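Local coordinates for protein formylmethanofuran--tetrahydromethanopterin formyltransferase (Methanosarcina barkeri, PDB 1M5S) that catalyses the reversible transfer of a formyl group from formylmethanofuran to tetrahydromethanopterin, an early step of methanogenesis from carbon dioxide, at residues E90-C95 with F119-F124; A103-L108 with A135-Y140; A182-I187 with T193-P198; I247-L252 with K258-A263. All coordinates share one frame; numbering follows the deposited sequence.

Interaction 1 of 4, residues E90-C95 with F119-F124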
loop_
_atom_site.group_PDB
_atom_site.type_symbol
_atom_site.label_atom_id
_atom_site.label_comp_id
_atom_site.label_asym_id
_atom_site.label_seq_id
_atom_site.Cartn_x
_atom_site.Cartn_y
_atom_site.Cartn_z
ATOM N N GLU A 90 4.394 27.510 0.809
ATOM C CA GLU A 90 5.410 26.670 1.424
ATOM C C GLU A 90 5.159 25.173 1.178
ATOM O O GLU A 90 6.091 24.417 0.919
ATOM C CB GLU A 90 5.475 26.961 2.926
ATOM C CG GLU A 90 6.088 28.324 3.240
ATOM C CD GLU A 90 6.130 28.643 4.716
ATOM O OE1 GLU A 90 6.515 27.757 5.516
ATOM O OE2 GLU A 90 5.814 29.803 5.066
ATOM N N ARG A 91 3.893 24.767 1.192
ATOM C CA ARG A 91 3.519 23.342 1.085
ATOM C C ARG A 91 3.541 22.844 -0.373
ATOM O O ARG A 91 3.901 21.691 -0.650
ATOM C CB ARG A 91 2.128 23.115 1.671
ATOM C CG ARG A 91 2.167 22.749 3.159
ATOM C CD ARG A 91 0.822 22.951 3.858
ATOM N NE ARG A 91 0.923 22.956 5.326
ATOM C CZ ARG A 91 1.127 21.857 6.067
ATOM N NH1 ARG A 91 1.261 20.653 5.496
ATOM N NH2 ARG A 91 1.210 21.861 7.405
ATOM N N ILE A 92 3.085 23.685 -1.296
ATOM C CA ILE A 92 3.137 23.342 -2.708
ATOM C C ILE A 92 4.548 23.525 -3.267
ATOM O O ILE A 92 5.079 22.643 -3.941
ATOM C CB ILE A 92 2.129 24.159 -3.509
ATOM C CG1 ILE A 92 0.713 23.745 -3.108
ATOM C CG2 ILE A 92 2.324 23.924 -4.985
ATOM C CD1 ILE A 92 -0.356 24.372 -3.939
ATOM N N GLY A 93 5.199 24.618 -2.886
ATOM C CA GLY A 93 6.561 24.864 -3.331
ATOM C C GLY A 93 7.567 23.841 -2.839
ATOM O O GLY A 93 8.361 23.330 -3.619
ATOM N N GLN A 94 7.453 23.451 -1.573
ATOM C CA GLN A 94 8.436 22.571 -0.953
ATOM C C GLN A 94 8.083 21.091 -1.046
ATOM O O GLN A 94 8.948 20.243 -0.819
ATOM C CB GLN A 94 8.632 22.936 0.524
ATOM C CG GLN A 94 9.278 24.288 0.755
ATOM C CD GLN A 94 10.500 24.500 -0.122
ATOM O OE1 GLN A 94 10.425 25.166 -1.157
ATOM N NE2 GLN A 94 11.622 23.890 0.262
ATOM N N CYS A 95 6.808 20.783 -1.280
ATOM C CA CYS A 95 6.334 19.403 -1.171
ATOM C C CYS A 95 5.685 18.850 -2.440
ATOM O O CYS A 95 5.438 17.649 -2.541
ATOM C CB CYS A 95 5.363 19.267 0.009
ATOM S SG CYS A 95 6.050 19.785 1.604
ATOM N N PHE A 119 1.753 31.834 -10.136
ATOM C CA PHE A 119 2.531 33.001 -10.541
ATOM C C PHE A 119 3.742 33.135 -9.627
ATOM O O PHE A 119 4.854 33.368 -10.090
ATOM C CB PHE A 119 1.666 34.270 -10.470
ATOM C CG PHE A 119 2.417 35.542 -10.781
ATOM C CD1 PHE A 119 3.080 36.240 -9.772
ATOM C CD2 PHE A 119 2.495 36.020 -12.086
ATOM C CE1 PHE A 119 3.817 37.391 -10.056
ATOM C CE2 PHE A 119 3.231 37.173 -12.385
ATOM C CZ PHE A 119 3.894 37.856 -11.366
ATOM N N LYS A 120 3.534 32.913 -8.334
ATOM C CA LYS A 120 4.588 33.102 -7.351
ATOM C C LYS A 120 5.641 32.006 -7.429
ATOM O O LYS A 120 6.812 32.246 -7.149
ATOM C CB LYS A 120 3.991 33.160 -5.942
ATOM C CG LYS A 120 3.191 34.425 -5.665
ATOM C CD LYS A 120 2.626 34.416 -4.257
ATOM C CE LYS A 120 2.718 35.787 -3.604
ATOM N NZ LYS A 120 2.679 35.683 -2.118
ATOM N N LEU A 121 5.227 30.812 -7.840
ATOM C CA LEU A 121 6.137 29.668 -7.916
ATOM C C LEU A 121 7.015 29.697 -9.167
ATOM O O LEU A 121 8.151 29.219 -9.134
ATOM C CB LEU A 121 5.343 28.351 -7.873
ATOM C CG LEU A 121 4.727 27.938 -6.531
ATOM C CD1 LEU A 121 3.973 26.632 -6.689
ATOM C CD2 LEU A 121 5.818 27.800 -5.481
ATOM N N LYS A 122 6.512 30.329 -10.232
ATOM C CA LYS A 122 7.204 30.375 -11.521
ATOM C C LYS A 122 8.580 31.027 -11.413
ATOM O O LYS A 122 9.506 30.632 -12.118
ATOM C CB LYS A 122 6.358 31.107 -12.577
ATOM C CG LYS A 122 6.443 32.631 -12.527
ATOM C CD LYS A 122 5.736 33.272 -13.705
ATOM C CE LYS A 122 5.781 34.789 -13.627
ATOM N NZ LYS A 122 7.162 35.324 -13.465
ATOM N N PHE A 123 8.753 31.858 -10.389
ATOM C CA PHE A 123 10.008 32.609 -10.185
ATOM C C PHE A 123 11.184 31.670 -9.901
ATOM O O PHE A 123 12.355 32.060 -10.008
ATOM C CB PHE A 123 9.844 33.590 -9.033
ATOM C CG PHE A 123 9.031 34.799 -9.465
ATOM C CD1 PHE A 123 7.637 34.747 -9.411
ATOM C CD2 PHE A 123 9.682 35.944 -9.929
ATOM C CE1 PHE A 123 6.885 35.844 -9.836
ATOM C CE2 PHE A 123 8.930 37.042 -10.360
ATOM C CZ PHE A 123 7.531 36.991 -10.314
ATOM N N PHE A 124 10.859 30.437 -9.513
ATOM C CA PHE A 124 11.872 29.428 -9.250
ATOM C C PHE A 124 12.695 29.110 -10.508
ATOM O O PHE A 124 13.867 28.765 -10.410
ATOM C CB PHE A 124 11.223 28.155 -8.696
ATOM C CG PHE A 124 12.213 27.104 -8.270
ATOM C CD1 PHE A 124 13.058 27.326 -7.190
ATOM C CD2 PHE A 124 12.311 25.900 -8.960
ATOM C CE1 PHE A 124 13.988 26.355 -6.795
ATOM C CE2 PHE A 124 13.237 24.927 -8.574
ATOM C CZ PHE A 124 14.076 25.153 -7.493
#
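Leu121 reaches from the short helix 117-122 onto Ile92 and Gly93 of helix 81-95. This is helix-to-helix packing in the part of the alpha/beta sandwich made by the first half of the chain. The contact is small, buried and wholly apolar, and no hydrogen bond crosses it. Phe119 opens the second segment on the side turned from helix 81-95. Leu121 carries the contact. CG stands anti to the carbonyl carbon (chi1 -73°), which aims the branch point at helix 81-95, and the two methyls then part over two neighbouring residues. CD1 lies 3.6 Å from CG2 of Ile92, and the two side chains cross at about a right angle. CD2 sits 3.7 Å from CA of Gly93. A CB modelled on Gly93 would lie only 3.2 Å from Leu121 CD2, so the missing side chain lets the leucine come down close to the helix backbone. Leu121 also touches Leu89, one turn back on helix 81-95. Lys122 lies on the far side of its helix. Its NZ is 3.6 Å above the plane of the Phe123 ring, offset toward the rim, and makes a salt bridge with Glu129. Phe123 meets the ring of Tyr213 of the second subunit. CD1 of Phe119 lies at the edge of the Phe123 ring, in its plane. The CB of Phe124 points back toward helix 81-95, but its ring does not touch the 90-95 segment. The chain has tightened to 3-10 geometry here, and Phe124 N donates to Leu121 O over 3.0 Å.

Interaction 2 of 4, residues A103-L108 with A135-Y140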
loop_
_atom_site.group_PDB
_atom_site.type_symbol
_atom_site.label_atom_id
_atom_site.label_comp_id
_atom_site.label_asym_id
_atom_site.label_seq_id
_atom_site.Cartn_x
_atom_site.Cartn_y
_atom_site.Cartn_z
ATOM N N ALA A 103 1.777 17.892 -11.202
ATOM C CA ALA A 103 1.278 19.175 -11.699
ATOM C C ALA A 103 0.231 19.660 -10.703
ATOM O O ALA A 103 -0.362 18.856 -9.984
ATOM C CB ALA A 103 0.655 19.010 -13.083
ATOM N N VAL A 104 0.110 20.977 -10.565
ATOM C CA VAL A 104 -0.823 21.585 -9.620
ATOM C C VAL A 104 -1.881 22.380 -10.372
ATOM O O VAL A 104 -1.556 23.205 -11.224
ATOM C CB VAL A 104 -0.095 22.538 -8.645
ATOM C CG1 VAL A 104 -1.100 23.330 -7.830
ATOM C CG2 VAL A 104 0.801 21.750 -7.727
ATOM N N PHE A 105 -3.145 22.092 -10.082
ATOM C CA PHE A 105 -4.265 22.830 -10.649
ATOM C C PHE A 105 -5.151 23.395 -9.547
ATOM O O PHE A 105 -5.042 23.006 -8.381
ATOM C CB PHE A 105 -5.090 21.926 -11.564
ATOM C CG PHE A 105 -4.306 21.361 -12.715
ATOM C CD1 PHE A 105 -4.125 22.097 -13.878
ATOM C CD2 PHE A 105 -3.714 20.107 -12.621
ATOM C CE1 PHE A 105 -3.365 21.595 -14.930
ATOM C CE2 PHE A 105 -2.958 19.601 -13.668
ATOM C CZ PHE A 105 -2.783 20.349 -14.822
ATOM N N ASN A 106 -6.038 24.305 -9.931
ATOM C CA ASN A 106 -6.896 25.007 -8.983
ATOM C C ASN A 106 -8.112 24.151 -8.627
ATOM O O ASN A 106 -8.915 23.811 -9.499
ATOM C CB ASN A 106 -7.354 26.334 -9.598
ATOM C CG ASN A 106 -7.988 27.264 -8.586
ATOM O OD1 ASN A 106 -8.261 26.884 -7.442
ATOM N ND2 ASN A 106 -8.193 28.507 -8.993
ATOM N N GLY A 107 -8.262 23.842 -7.339
ATOM C CA GLY A 107 -9.393 23.047 -6.895
ATOM C C GLY A 107 -10.684 23.834 -6.771
ATOM O O GLY A 107 -11.770 23.262 -6.889
ATOM N N LEU A 108 -10.572 25.143 -6.537
ATOM C CA LEU A 108 -11.738 26.017 -6.368
ATOM C C LEU A 108 -11.732 27.169 -7.378
ATOM O O LEU A 108 -11.564 28.329 -7.005
ATOM C CB LEU A 108 -11.772 26.580 -4.938
ATOM C CG LEU A 108 -12.380 25.719 -3.820
ATOM C CD1 LEU A 108 -11.856 26.155 -2.469
ATOM C CD2 LEU A 108 -13.893 25.813 -3.862
ATOM N N ALA A 135 -6.463 22.806 -20.868
ATOM C CA ALA A 135 -7.913 22.722 -20.757
ATOM C C ALA A 135 -8.501 24.075 -20.353
ATOM O O ALA A 135 -9.156 24.197 -19.322
ATOM C CB ALA A 135 -8.296 21.638 -19.746
ATOM N N GLY A 136 -8.147 25.115 -21.109
ATOM C CA GLY A 136 -8.682 26.445 -20.857
ATOM C C GLY A 136 -8.061 27.155 -19.663
ATOM O O GLY A 136 -8.206 28.367 -19.512
ATOM N N ARG A 137 -7.350 26.396 -18.836
ATOM C CA ARG A 137 -6.722 26.918 -17.608
ATOM C C ARG A 137 -5.347 27.522 -17.912
ATOM O O ARG A 137 -4.575 26.982 -18.719
ATOM C CB ARG A 137 -6.528 25.790 -16.594
ATOM C CG ARG A 137 -7.843 25.257 -16.021
ATOM C CD ARG A 137 -7.628 24.266 -14.875
ATOM N NE ARG A 137 -8.835 23.499 -14.538
ATOM C CZ ARG A 137 -9.265 23.296 -13.286
ATOM N NH1 ARG A 137 -8.598 23.797 -12.238
ATOM N NH2 ARG A 137 -10.366 22.597 -12.976
ATOM N N LYS A 138 -5.077 28.660 -17.280
ATOM C CA LYS A 138 -3.804 29.360 -17.405
ATOM C C LYS A 138 -2.755 28.735 -16.487
ATOM O O LYS A 138 -2.856 28.816 -15.256
ATOM C CB LYS A 138 -3.983 30.840 -17.056
ATOM C CG LYS A 138 -2.713 31.669 -17.181
ATOM C CD LYS A 138 -3.006 33.151 -17.016
ATOM C CE LYS A 138 -1.727 33.956 -16.886
ATOM N NZ LYS A 138 -2.014 35.412 -16.714
ATOM N N VAL A 139 -1.690 28.222 -17.104
ATOM C CA VAL A 139 -0.682 27.427 -16.407
ATOM C C VAL A 139 0.738 27.945 -16.661
ATOM O O VAL A 139 1.090 28.333 -17.775
ATOM C CB VAL A 139 -0.764 25.938 -16.831
ATOM C CG1 VAL A 139 0.339 25.136 -16.159
ATOM C CG2 VAL A 139 -2.130 25.377 -16.494
ATOM N N TYR A 140 1.568 27.883 -15.632
ATOM C CA TYR A 140 2.975 28.290 -15.722
ATOM C C TYR A 140 3.862 27.054 -15.779
ATOM O O TYR A 140 3.652 26.086 -15.034
ATOM C CB TYR A 140 3.369 29.131 -14.509
ATOM C CG TYR A 140 2.747 30.517 -14.555
ATOM C CD1 TYR A 140 3.282 31.492 -15.402
ATOM C CD2 TYR A 140 1.640 30.802 -13.755
ATOM C CE1 TYR A 140 2.689 32.757 -15.466
ATOM C CE2 TYR A 140 1.042 32.064 -13.823
ATOM C CZ TYR A 140 1.565 33.040 -14.682
ATOM O OH TYR A 140 0.975 34.261 -14.757
HETATM O O HOH W 1 -10.819 22.423 -10.286
#
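The carbonyl oxygen of Asn106 takes two donors. Arg137 NH1 reaches Asn106 O over 2.8 Å with an N-H...O angle of 155°. The bond lies in the carbonyl plane, on a lone pair, and also in the plane of the guanidinium. A water bridges the same groups: it donates to Asn106 O at a short 2.5 Å and accepts from Arg137 NH2 at 2.7 Å. The guanidinium thus meets the loop end of strand 103-106 with its edge, and both terminal nitrogens help to fix its rotation. NH1 has a further partner, a salt bridge to Glu152 OE1. The same carboxylate oxygen accepts from Asn106 N, so it lies between two donors and probably helps to balance the arginine charge. Arg137 gets there with its chain extended from CG to NE. Its CD passes obliquely by the Phe105 ring, and Phe105 CE1 lies a loose 4.3 Å from Val139 CG2. A leucine at Arg137 would probably leave Glu152 without its charged mate and cost Asn106 O one of its donors. The side chain of Asn106 turns elsewhere. Its OD1 accepts from Leu108 N over 3.0 Å, an Asx turn at the end of the strand, and from Gly156 N. Strands 103-106 and 137-140 do not pair with each other; their axes come no closer than 8.7 Å, with the N-to-C directions 145° apart. Each instead pairs with strand 147-170, strand 103-106 in parallel and strand 137-144 antiparallel, while Ile134 of strand 130-134 packs on Phe105.

Interaction 3 of 4, residues A182-I187 with T193-P198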
loop_
_atom_site.group_PDB
_atom_site.type_symbol
_atom_site.label_atom_id
_atom_site.label_comp_id
_atom_site.label_asym_id
_atom_site.label_seq_id
_atom_site.Cartn_x
_atom_site.Cartn_y
_atom_site.Cartn_z
ATOM N N ALA A 182 -12.664 2.322 8.880
ATOM C CA ALA A 182 -13.733 2.151 7.894
ATOM C C ALA A 182 -14.419 3.483 7.602
ATOM O O ALA A 182 -14.676 3.808 6.442
ATOM C CB ALA A 182 -14.752 1.143 8.388
ATOM N N ALA A 183 -14.670 4.270 8.650
ATOM C CA ALA A 183 -15.267 5.601 8.492
ATOM C C ALA A 183 -14.380 6.553 7.678
ATOM O O ALA A 183 -14.860 7.231 6.763
ATOM C CB ALA A 183 -15.574 6.201 9.860
ATOM N N VAL A 184 -13.080 6.551 7.966
ATOM C CA VAL A 184 -12.131 7.393 7.242
ATOM C C VAL A 184 -11.997 7.010 5.761
ATOM O O VAL A 184 -11.936 7.887 4.894
ATOM C CB VAL A 184 -10.753 7.362 7.929
ATOM C CG1 VAL A 184 -9.676 7.983 7.033
ATOM C CG2 VAL A 184 -10.840 8.120 9.237
ATOM N N ASP A 185 -11.997 5.709 5.467
ATOM C CA ASP A 185 -11.947 5.234 4.085
ATOM C C ASP A 185 -13.196 5.675 3.335
ATOM O O ASP A 185 -13.141 5.972 2.144
ATOM C CB ASP A 185 -11.846 3.705 4.036
ATOM C CG ASP A 185 -10.458 3.189 4.385
ATOM O OD1 ASP A 185 -9.462 3.929 4.232
ATOM O OD2 ASP A 185 -10.354 2.018 4.792
ATOM N N THR A 186 -14.331 5.666 4.028
ATOM C CA THR A 186 -15.605 6.064 3.435
ATOM C C THR A 186 -15.623 7.563 3.144
ATOM O O THR A 186 -16.004 7.989 2.058
ATOM C CB THR A 186 -16.770 5.736 4.376
ATOM O OG1 THR A 186 -16.655 4.376 4.799
ATOM C CG2 THR A 186 -18.100 5.922 3.671
ATOM N N ILE A 187 -15.168 8.347 4.114
ATOM C CA ILE A 187 -15.119 9.793 3.970
ATOM C C ILE A 187 -14.145 10.221 2.867
ATOM O O ILE A 187 -14.419 11.174 2.143
ATOM C CB ILE A 187 -14.753 10.461 5.316
ATOM C CG1 ILE A 187 -15.867 10.184 6.332
ATOM C CG2 ILE A 187 -14.560 11.965 5.137
ATOM C CD1 ILE A 187 -15.528 10.574 7.747
ATOM N N THR A 193 -14.862 17.159 1.719
ATOM C CA THR A 193 -14.436 16.974 3.105
ATOM C C THR A 193 -13.057 16.345 3.226
ATOM O O THR A 193 -12.613 15.616 2.339
ATOM C CB THR A 193 -15.423 16.088 3.883
ATOM O OG1 THR A 193 -15.777 14.955 3.082
ATOM C CG2 THR A 193 -16.673 16.863 4.247
ATOM N N ILE A 194 -12.392 16.644 4.336
ATOM C CA ILE A 194 -11.150 15.994 4.721
ATOM C C ILE A 194 -11.189 15.584 6.194
ATOM O O ILE A 194 -12.051 16.022 6.959
ATOM C CB ILE A 194 -9.909 16.914 4.503
ATOM C CG1 ILE A 194 -10.003 18.175 5.377
ATOM C CG2 ILE A 194 -9.762 17.259 3.034
ATOM C CD1 ILE A 194 -8.653 18.798 5.728
ATOM N N THR A 195 -10.253 14.730 6.583
ATOM C CA THR A 195 -10.138 14.307 7.963
ATOM C C THR A 195 -8.678 14.461 8.399
ATOM O O THR A 195 -7.841 13.611 8.098
ATOM C CB THR A 195 -10.603 12.828 8.134
ATOM O OG1 THR A 195 -9.895 11.989 7.214
ATOM C CG2 THR A 195 -12.105 12.692 7.866
ATOM N N PRO A 196 -8.333 15.609 9.012
ATOM C CA PRO A 196 -6.938 16.062 9.050
ATOM C C PRO A 196 -6.016 15.332 10.033
ATOM O O PRO A 196 -4.794 15.504 9.989
ATOM C CB PRO A 196 -7.062 17.552 9.389
ATOM C CG PRO A 196 -8.350 17.645 10.130
ATOM C CD PRO A 196 -9.254 16.691 9.407
ATOM N N PHE A 197 -6.582 14.561 10.956
ATOM C CA PHE A 197 -5.760 13.918 11.978
ATOM C C PHE A 197 -4.997 12.712 11.422
ATOM O O PHE A 197 -5.163 12.374 10.254
ATOM C CB PHE A 197 -6.631 13.537 13.177
ATOM C CG PHE A 197 -6.592 14.554 14.286
ATOM C CD1 PHE A 197 -7.197 15.800 14.125
ATOM C CD2 PHE A 197 -5.861 14.310 15.446
ATOM C CE1 PHE A 197 -7.063 16.788 15.097
ATOM C CE2 PHE A 197 -5.721 15.292 16.422
ATOM C CZ PHE A 197 -6.321 16.534 16.246
ATOM N N PRO A 198 -4.031 12.163 12.187
ATOM C CA PRO A 198 -3.192 11.084 11.642
ATOM C C PRO A 198 -3.997 9.859 11.218
ATOM O O PRO A 198 -4.617 9.193 12.047
ATOM C CB PRO A 198 -2.240 10.761 12.788
ATOM C CG PRO A 198 -2.183 12.040 13.586
ATOM C CD PRO A 198 -3.589 12.546 13.540
HETATM O O HOH W 2 -11.325 10.741 5.090
#
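This is a helix-on-strand contact, partly buried, in the proximal lobe. The last turns of helix 173-187 rest on strand 193-194 and the residue just after it, with a short connection between them. Ile187 and Thr195 bury the most surface here. Ile187 holds its CG2 anti to the backbone N, and that methyl touches two threonines: CG2 of Thr195 at 3.7 Å and OG1 of Thr193 at 3.8 Å. Ile187 CD1 also lies 4.0 Å from Thr195 CG2, so the Thr195 methyl meets both branches of the isoleucine. Both threonines place OG1 between their own backbone N and carbonyl carbon (chi1 53° for Thr195). This leaves the Thr195 methyl for Ile187 and turns its hydroxyl toward Val184, whose CG1 is 4.0 Å from it. No direct hydrogen bond links the segments. A water joins them instead: it donates to Val184 O over 2.9 Å and is hydrogen-bonded to Thr195 OG1 at 2.8 Å. The polar side of Thr195 is thereby tied to the helix backbone, beside a patch of methyl groups. Within the helix, Thr186 OG1 donates to Ala182 O over 2.6 Å. Thr186 N reaches the same oxygen from the opposite face of its plane. Thr186 also packs on Ala263 and Ala267 of helix 254-268, and on Pro62 of the third subunit. Strand 193-194 pairs antiparallel with strand 243-251, and Val184 and Ala183 of the helix lie on Ile247 of that strand.

Interaction 4 of 4, residues I247-L252 with K258-A263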
loop_
_atom_site.group_PDB
_atom_site.type_symbol
_atom_site.label_atom_id
_atom_site.label_comp_id
_atom_site.label_asym_id
_atom_site.label_seq_id
_atom_site.Cartn_x
_atom_site.Cartn_y
_atom_site.Cartn_z
ATOM N N ILE A 247 -13.379 11.074 14.910
ATOM C CA ILE A 247 -13.047 11.492 13.558
ATOM C C ILE A 247 -13.454 12.953 13.385
ATOM O O ILE A 247 -14.611 13.303 13.609
ATOM C CB ILE A 247 -13.750 10.592 12.513
ATOM C CG1 ILE A 247 -13.178 9.171 12.608
ATOM C CG2 ILE A 247 -13.557 11.148 11.104
ATOM C CD1 ILE A 247 -13.510 8.302 11.457
ATOM N N VAL A 248 -12.452 13.818 13.212
ATOM C CA VAL A 248 -12.675 15.231 12.908
ATOM C C VAL A 248 -12.745 15.453 11.403
ATOM O O VAL A 248 -11.936 14.920 10.651
ATOM C CB VAL A 248 -11.557 16.116 13.498
ATOM C CG1 VAL A 248 -11.783 17.569 13.119
ATOM C CG2 VAL A 248 -11.527 15.974 15.007
ATOM N N ILE A 249 -13.705 16.270 10.985
ATOM C CA ILE A 249 -14.038 16.479 9.576
ATOM C C ILE A 249 -14.068 17.990 9.282
ATOM O O ILE A 249 -14.770 18.742 9.958
ATOM C CB ILE A 249 -15.437 15.875 9.248
ATOM C CG1 ILE A 249 -15.475 14.399 9.647
ATOM C CG2 ILE A 249 -15.764 16.038 7.775
ATOM C CD1 ILE A 249 -16.843 13.784 9.639
ATOM N N ASN A 250 -13.185 18.442 8.394
ATOM C CA ASN A 250 -13.277 19.784 7.821
ATOM C C ASN A 250 -13.916 19.664 6.456
ATOM O O ASN A 250 -13.864 18.606 5.837
ATOM C CB ASN A 250 -11.893 20.415 7.681
ATOM C CG ASN A 250 -11.242 20.694 9.015
ATOM O OD1 ASN A 250 -11.748 20.292 10.063
ATOM N ND2 ASN A 250 -10.105 21.377 8.987
ATOM N N GLY A 251 -14.523 20.744 5.981
ATOM C CA GLY A 251 -15.239 20.670 4.719
ATOM C C GLY A 251 -15.664 22.016 4.170
ATOM O O GLY A 251 -15.705 23.013 4.896
ATOM N N LEU A 252 -16.055 22.018 2.901
ATOM C CA LEU A 252 -16.365 23.242 2.173
ATOM C C LEU A 252 -17.691 23.869 2.602
ATOM O O LEU A 252 -17.788 25.089 2.760
ATOM C CB LEU A 252 -16.380 22.950 0.671
ATOM C CG LEU A 252 -15.034 22.470 0.117
ATOM C CD1 LEU A 252 -15.177 22.067 -1.346
ATOM C CD2 LEU A 252 -13.997 23.573 0.285
ATOM N N LYS A 258 -22.068 16.992 6.690
ATOM C CA LYS A 258 -23.147 16.091 7.083
ATOM C C LYS A 258 -23.078 14.775 6.329
ATOM O O LYS A 258 -23.238 13.708 6.918
ATOM C CB LYS A 258 -24.509 16.749 6.853
ATOM C CG LYS A 258 -24.854 17.780 7.912
ATOM C CD LYS A 258 -26.065 18.624 7.538
ATOM C CE LYS A 258 -26.200 19.802 8.503
ATOM N NZ LYS A 258 -27.460 20.569 8.305
ATOM N N ALA A 259 -22.828 14.855 5.027
ATOM C CA ALA A 259 -22.667 13.662 4.207
ATOM C C ALA A 259 -21.546 12.780 4.760
ATOM O O ALA A 259 -21.680 11.555 4.798
ATOM C CB ALA A 259 -22.372 14.052 2.762
ATOM N N ALA A 260 -20.486 13.420 5.250
ATOM C CA ALA A 260 -19.315 12.716 5.768
ATOM C C ALA A 260 -19.588 12.099 7.137
ATOM O O ALA A 260 -19.214 10.959 7.389
ATOM C CB ALA A 260 -18.118 13.666 5.843
ATOM N N MET A 261 -20.229 12.859 8.022
ATOM C CA MET A 261 -20.607 12.357 9.342
ATOM C C MET A 261 -21.565 11.174 9.231
ATOM O O MET A 261 -21.371 10.144 9.877
ATOM C CB MET A 261 -21.258 13.470 10.165
ATOM C CG MET A 261 -20.302 14.596 10.524
ATOM S SD MET A 261 -21.074 15.939 11.458
ATOM C CE MET A 261 -21.340 15.164 13.022
ATOM N N LYS A 262 -22.540 11.292 8.336
ATOM C CA LYS A 262 -23.524 10.241 8.140
ATOM C C LYS A 262 -22.881 8.964 7.573
ATOM O O LYS A 262 -23.071 7.876 8.122
ATOM C CB LYS A 262 -24.639 10.737 7.213
ATOM C CG LYS A 262 -25.743 9.723 6.942
ATOM C CD LYS A 262 -26.803 10.309 6.041
ATOM C CE LYS A 262 -27.848 9.278 5.685
ATOM N NZ LYS A 262 -28.955 9.882 4.898
ATOM N N ALA A 263 -22.116 9.106 6.490
ATOM C CA ALA A 263 -21.454 7.967 5.849
ATOM C C ALA A 263 -20.442 7.323 6.791
ATOM O O ALA A 263 -20.369 6.091 6.904
ATOM C CB ALA A 263 -20.762 8.413 4.566
#
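Ile249 carries this contact, and Ala260 and Met261 of helix 254-268 receive it. The isoleucine points from strand 243-251 toward the helix and touches it with two different branches. CG2, set anti to the backbone N, meets the CB of Ala260 at 3.9 Å. CD1 reaches further along the helix, to CG of Met261 at 3.7 Å. The same methyl lies 3.9 Å from Met261 N and 4.0 Å from Ala260 CB. It therefore sits against the helix backbone between the two residues. The small Ala260 allows this close approach: its CB points at the strand, and the nearest CA atoms, those of Ile249 and Ala260, are 7.5 Å apart. Met261 comes in from the flank. Its side chain crosses that of Ile249 obliquely, with CG doing the touching. Met261 also packs on Leu293. No hydrogen bond crosses the contact. The strand spends its backbone bonds on its neighbours, strand 147-170 and strand 193-194. The methyl of Thr193 touches both Ile249 and Ala260 and so adds to the same buried apolar layer. A strand leading through a short turn into a helix that lies back on its own sheet, joined by apolar side chains, fits the alpha/beta sandwich of this enzyme.

Interactions 1 and 2 belong to the first half of the chain, interactions 3 and 4 to the proximal lobe. Helix 81-95 of interaction 1 is followed in the chain by strand 103-106 of interaction 2, and Ile92 CG2 lies 3.8 Å from Val104 CG2. Interactions 3 and 4 share the neighbouring strands 193-194 and 243-251, where Ile194 N probably hydrogen-bonds to Asn250 O at 2.9 Å. The two pairs do not touch each other. Interactions 1 and 4 are buried and purely apolar. Interaction 2 is also buried but adds an arginine, a backbone carbonyl and a water. Interaction 3 is partly buried and mixes methyl groups with a water bridge.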